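Local coordinates for protein phospholipase C-beta (PLC-beta) (Sepia officinalis, PDB 3QR0) that is a phospholipase C-beta, a multidomain protein with PH, EF-hand-like, TIM-barrel and C2 modules and a bound calcium ion, at residues Ile245-Asn255 against Leu270-Ile280. Residues are numbered along the deposited sequence; the frame is centred on the assembly and turned at random.
Sequences ITTVMFRDFLN and LYTDAQCEALI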
# COMPACT_ATOMS: atom_id res chain seq x y z
N ILE A 245 -36.45 -3.21 9.70
CA ILE A 245 -36.13 -2.51 8.46
C ILE A 245 -36.76 -3.31 7.32
O ILE A 245 -36.38 -4.46 7.09
CB ILE A 245 -34.60 -2.39 8.24
CG1 ILE A 245 -33.96 -1.55 9.35
CG2 ILE A 245 -34.29 -1.76 6.89
CD1 ILE A 245 -32.43 -1.53 9.31
N THR A 246 -37.72 -2.70 6.63
CA THR A 246 -38.39 -3.35 5.50
C THR A 246 -37.50 -3.31 4.25
O THR A 246 -36.51 -2.58 4.20
CB THR A 246 -39.74 -2.67 5.17
OG1 THR A 246 -39.51 -1.33 4.71
CG2 THR A 246 -40.66 -2.65 6.40
N THR A 247 -37.86 -4.12 3.25
CA THR A 247 -37.15 -4.15 1.96
C THR A 247 -37.00 -2.76 1.35
O THR A 247 -35.92 -2.39 0.90
CB THR A 247 -37.89 -5.05 0.95
OG1 THR A 247 -37.91 -6.39 1.44
CG2 THR A 247 -37.20 -5.01 -0.41
N VAL A 248 -38.08 -1.98 1.37
CA VAL A 248 -38.08 -0.64 0.79
C VAL A 248 -37.20 0.32 1.60
O VAL A 248 -36.45 1.12 1.03
CB VAL A 248 -39.51 -0.09 0.66
CG1 VAL A 248 -39.50 1.35 0.20
CG2 VAL A 248 -40.30 -0.95 -0.31
N MET A 249 -37.26 0.22 2.93
CA MET A 249 -36.38 1.01 3.80
C MET A 249 -34.91 0.67 3.58
O MET A 249 -34.06 1.56 3.60
CB MET A 249 -36.73 0.79 5.27
CG MET A 249 -38.03 1.42 5.72
SD MET A 249 -38.46 0.87 7.39
CE MET A 249 -40.15 1.46 7.48
N PHE A 250 -34.61 -0.61 3.38
CA PHE A 250 -33.24 -1.03 3.14
C PHE A 250 -32.75 -0.53 1.78
O PHE A 250 -31.63 -0.04 1.65
CB PHE A 250 -33.12 -2.57 3.26
CG PHE A 250 -31.70 -3.08 3.31
CD1 PHE A 250 -30.78 -2.54 4.21
CD2 PHE A 250 -31.29 -4.11 2.48
CE1 PHE A 250 -29.48 -3.02 4.26
CE2 PHE A 250 -29.99 -4.60 2.52
CZ PHE A 250 -29.08 -4.05 3.41
N ARG A 251 -33.61 -0.64 0.77
CA ARG A 251 -33.30 -0.16 -0.57
C ARG A 251 -32.93 1.33 -0.56
O ARG A 251 -31.92 1.73 -1.13
CB ARG A 251 -34.50 -0.38 -1.49
CG ARG A 251 -34.27 -0.01 -2.95
CD ARG A 251 -35.58 0.23 -3.65
NE ARG A 251 -36.23 1.42 -3.12
CZ ARG A 251 -37.50 1.75 -3.34
NH1 ARG A 251 -38.29 1.00 -4.09
NH2 ARG A 251 -37.98 2.86 -2.80
N ASP A 252 -33.75 2.13 0.10
CA ASP A 252 -33.50 3.56 0.20
C ASP A 252 -32.24 3.86 1.01
O ASP A 252 -31.50 4.78 0.66
CB ASP A 252 -34.72 4.28 0.79
CG ASP A 252 -35.91 4.27 -0.16
OD1 ASP A 252 -37.02 4.64 0.27
OD2 ASP A 252 -35.74 3.90 -1.34
N PHE A 253 -31.98 3.07 2.05
CA PHE A 253 -30.72 3.18 2.79
C PHE A 253 -29.52 2.95 1.86
O PHE A 253 -28.60 3.76 1.83
CB PHE A 253 -30.71 2.17 3.95
CG PHE A 253 -29.37 1.99 4.60
CD1 PHE A 253 -28.76 3.04 5.28
CD2 PHE A 253 -28.74 0.76 4.59
CE1 PHE A 253 -27.53 2.86 5.89
CE2 PHE A 253 -27.51 0.58 5.20
CZ PHE A 253 -26.91 1.63 5.86
N LEU A 254 -29.56 1.87 1.09
CA LEU A 254 -28.47 1.55 0.17
C LEU A 254 -28.32 2.59 -0.94
O LEU A 254 -27.19 2.94 -1.31
CB LEU A 254 -28.67 0.16 -0.44
CG LEU A 254 -28.58 -1.03 0.53
CD1 LEU A 254 -28.93 -2.34 -0.18
CD2 LEU A 254 -27.22 -1.11 1.14
N ASN A 255 -29.44 3.07 -1.47
CA ASN A 255 -29.42 4.00 -2.60
C ASN A 255 -29.24 5.48 -2.21
O ASN A 255 -28.83 6.28 -3.05
CB ASN A 255 -30.70 3.85 -3.45
CG ASN A 255 -30.75 2.52 -4.21
OD1 ASN A 255 -29.73 1.88 -4.46
ND2 ASN A 255 -31.96 2.12 -4.59
N LEU A 270 -28.87 1.29 -9.48
CA LEU A 270 -29.45 1.33 -8.14
C LEU A 270 -29.89 -0.07 -7.72
O LEU A 270 -30.24 -0.88 -8.56
CB LEU A 270 -30.67 2.26 -8.11
CG LEU A 270 -30.44 3.76 -8.29
CD1 LEU A 270 -31.78 4.47 -8.39
CD2 LEU A 270 -29.62 4.32 -7.15
N TYR A 271 -29.87 -0.33 -6.41
CA TYR A 271 -30.47 -1.55 -5.87
C TYR A 271 -31.99 -1.55 -6.11
O TYR A 271 -32.64 -0.50 -6.00
CB TYR A 271 -30.21 -1.68 -4.37
CG TYR A 271 -28.80 -2.08 -4.00
CD1 TYR A 271 -27.84 -1.13 -3.70
CD2 TYR A 271 -28.43 -3.43 -3.95
CE1 TYR A 271 -26.56 -1.49 -3.35
CE2 TYR A 271 -27.14 -3.80 -3.60
CZ TYR A 271 -26.20 -2.83 -3.30
OH TYR A 271 -24.92 -3.17 -2.96
N THR A 272 -32.53 -2.72 -6.43
CA THR A 272 -33.96 -2.89 -6.64
C THR A 272 -34.61 -3.56 -5.42
O THR A 272 -33.91 -4.05 -4.53
CB THR A 272 -34.24 -3.76 -7.87
OG1 THR A 272 -33.75 -5.09 -7.65
CG2 THR A 272 -33.59 -3.17 -9.13
N ASP A 273 -35.95 -3.59 -5.41
CA ASP A 273 -36.72 -4.29 -4.38
C ASP A 273 -36.33 -5.75 -4.29
O ASP A 273 -36.02 -6.26 -3.21
CB ASP A 273 -38.23 -4.24 -4.69
CG ASP A 273 -38.84 -2.87 -4.44
OD1 ASP A 273 -38.09 -1.92 -4.15
OD2 ASP A 273 -40.09 -2.76 -4.55
N ALA A 274 -36.34 -6.42 -5.45
CA ALA A 274 -36.07 -7.86 -5.52
C ALA A 274 -34.68 -8.22 -5.01
O ALA A 274 -34.51 -9.21 -4.30
CB ALA A 274 -36.26 -8.36 -6.96
N GLN A 275 -33.68 -7.40 -5.35
CA GLN A 275 -32.32 -7.60 -4.86
C GLN A 275 -32.23 -7.42 -3.34
O GLN A 275 -31.56 -8.20 -2.66
CB GLN A 275 -31.34 -6.63 -5.52
CG GLN A 275 -31.12 -6.89 -7.00
CD GLN A 275 -30.43 -5.72 -7.70
OE1 GLN A 275 -30.11 -4.70 -7.08
NE2 GLN A 275 -30.18 -5.87 -9.00
N CYS A 276 -32.90 -6.39 -2.83
CA CYS A 276 -32.87 -6.09 -1.40
C CYS A 276 -33.61 -7.13 -0.56
O CYS A 276 -33.14 -7.50 0.52
CB CYS A 276 -33.42 -4.69 -1.13
SG CYS A 276 -32.28 -3.41 -1.69
N GLU A 277 -34.76 -7.61 -1.05
CA GLU A 277 -35.45 -8.72 -0.40
C GLU A 277 -34.53 -9.94 -0.31
O GLU A 277 -34.49 -10.62 0.71
CB GLU A 277 -36.73 -9.09 -1.15
CG GLU A 277 -37.56 -10.16 -0.47
CD GLU A 277 -38.80 -10.53 -1.26
OE1 GLU A 277 -39.81 -9.82 -1.15
OE2 GLU A 277 -38.75 -11.54 -2.00
N ALA A 278 -33.78 -10.19 -1.39
CA ALA A 278 -32.87 -11.33 -1.46
C ALA A 278 -31.68 -11.15 -0.52
O ALA A 278 -31.28 -12.10 0.16
CB ALA A 278 -32.39 -11.53 -2.89
N LEU A 279 -31.10 -9.95 -0.48
CA LEU A 279 -30.02 -9.66 0.46
C LEU A 279 -30.48 -9.80 1.91
O LEU A 279 -29.75 -10.36 2.75
CB LEU A 279 -29.46 -8.25 0.23
CG LEU A 279 -28.67 -8.02 -1.06
CD1 LEU A 279 -28.32 -6.54 -1.20
CD2 LEU A 279 -27.42 -8.87 -1.12
N ILE A 280 -31.67 -9.29 2.20
CA ILE A 280 -32.23 -9.41 3.55
C ILE A 280 -32.34 -10.88 3.96
O ILE A 280 -31.95 -11.25 5.07
CB ILE A 280 -33.60 -8.69 3.66
CG1 ILE A 280 -33.40 -7.18 3.64
CG2 ILE A 280 -34.33 -9.10 4.95
CD1 ILE A 280 -34.68 -6.38 3.50
O HOH W 1 -39.92 -7.75 0.31
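R251 runs along the start of helix 273-288, each part of its side chain meeting something different. R251 CB lies 3.8 Å from C276 SG, and R251 CG rests against the backbone carbonyl oxygen of Y271. CG stands anti to the backbone N (chi1 -175°), and R251 CD comes 3.3 Å from D273 OD1; a bend at chi3 carries the guanidinium on to D273. There R251 NH1 donates to the syn lone pair of D273 OD1 at 2.9 Å, the carboxylate oxygen being tilted from the guanidinium plane. R251 NE and NH2 both donate to D252 OD2, which lies in the guanidinium plane, a side-on grip that with D273 should restrain the group's rotation.

One turn on, N255 reads the backbone of Y271 twice. N255 OD1 accepts from Y271 N at 3.0 Å on an in-plane lone pair, while N255 ND2 donates to Y271 O in a nearly straight bond (169°). This pair pins the loop before the capping box of T272 and Q275. The Y271 ring takes L254 CD1 over the centre of one face, a CH-pi contact 3.8 Å from the centroid, and Y271 OH is hydrogen-bonded to E310 OE2.

Toward the start of helix 247-257 the two helices interlock: C276 fits as a knob among T247, F250, R251 and L254, and T247 in turn among D273, C276, E277 and I280. T247 CG2 reaches 3.3 Å from D273 O, and a water joins T247 OG1 to E277 OE1. The F250 ring, edge-to-face with F305, also receives I280 CG1 at CD2. The segment axes pass 8.8 Å apart at 104°. With strands 245-246 and 296-297 paired antiparallel, this steep crossing is consistent with the exiting helix of one EF hand meeting the entering helix of the next in a paired EF-hand-like unit.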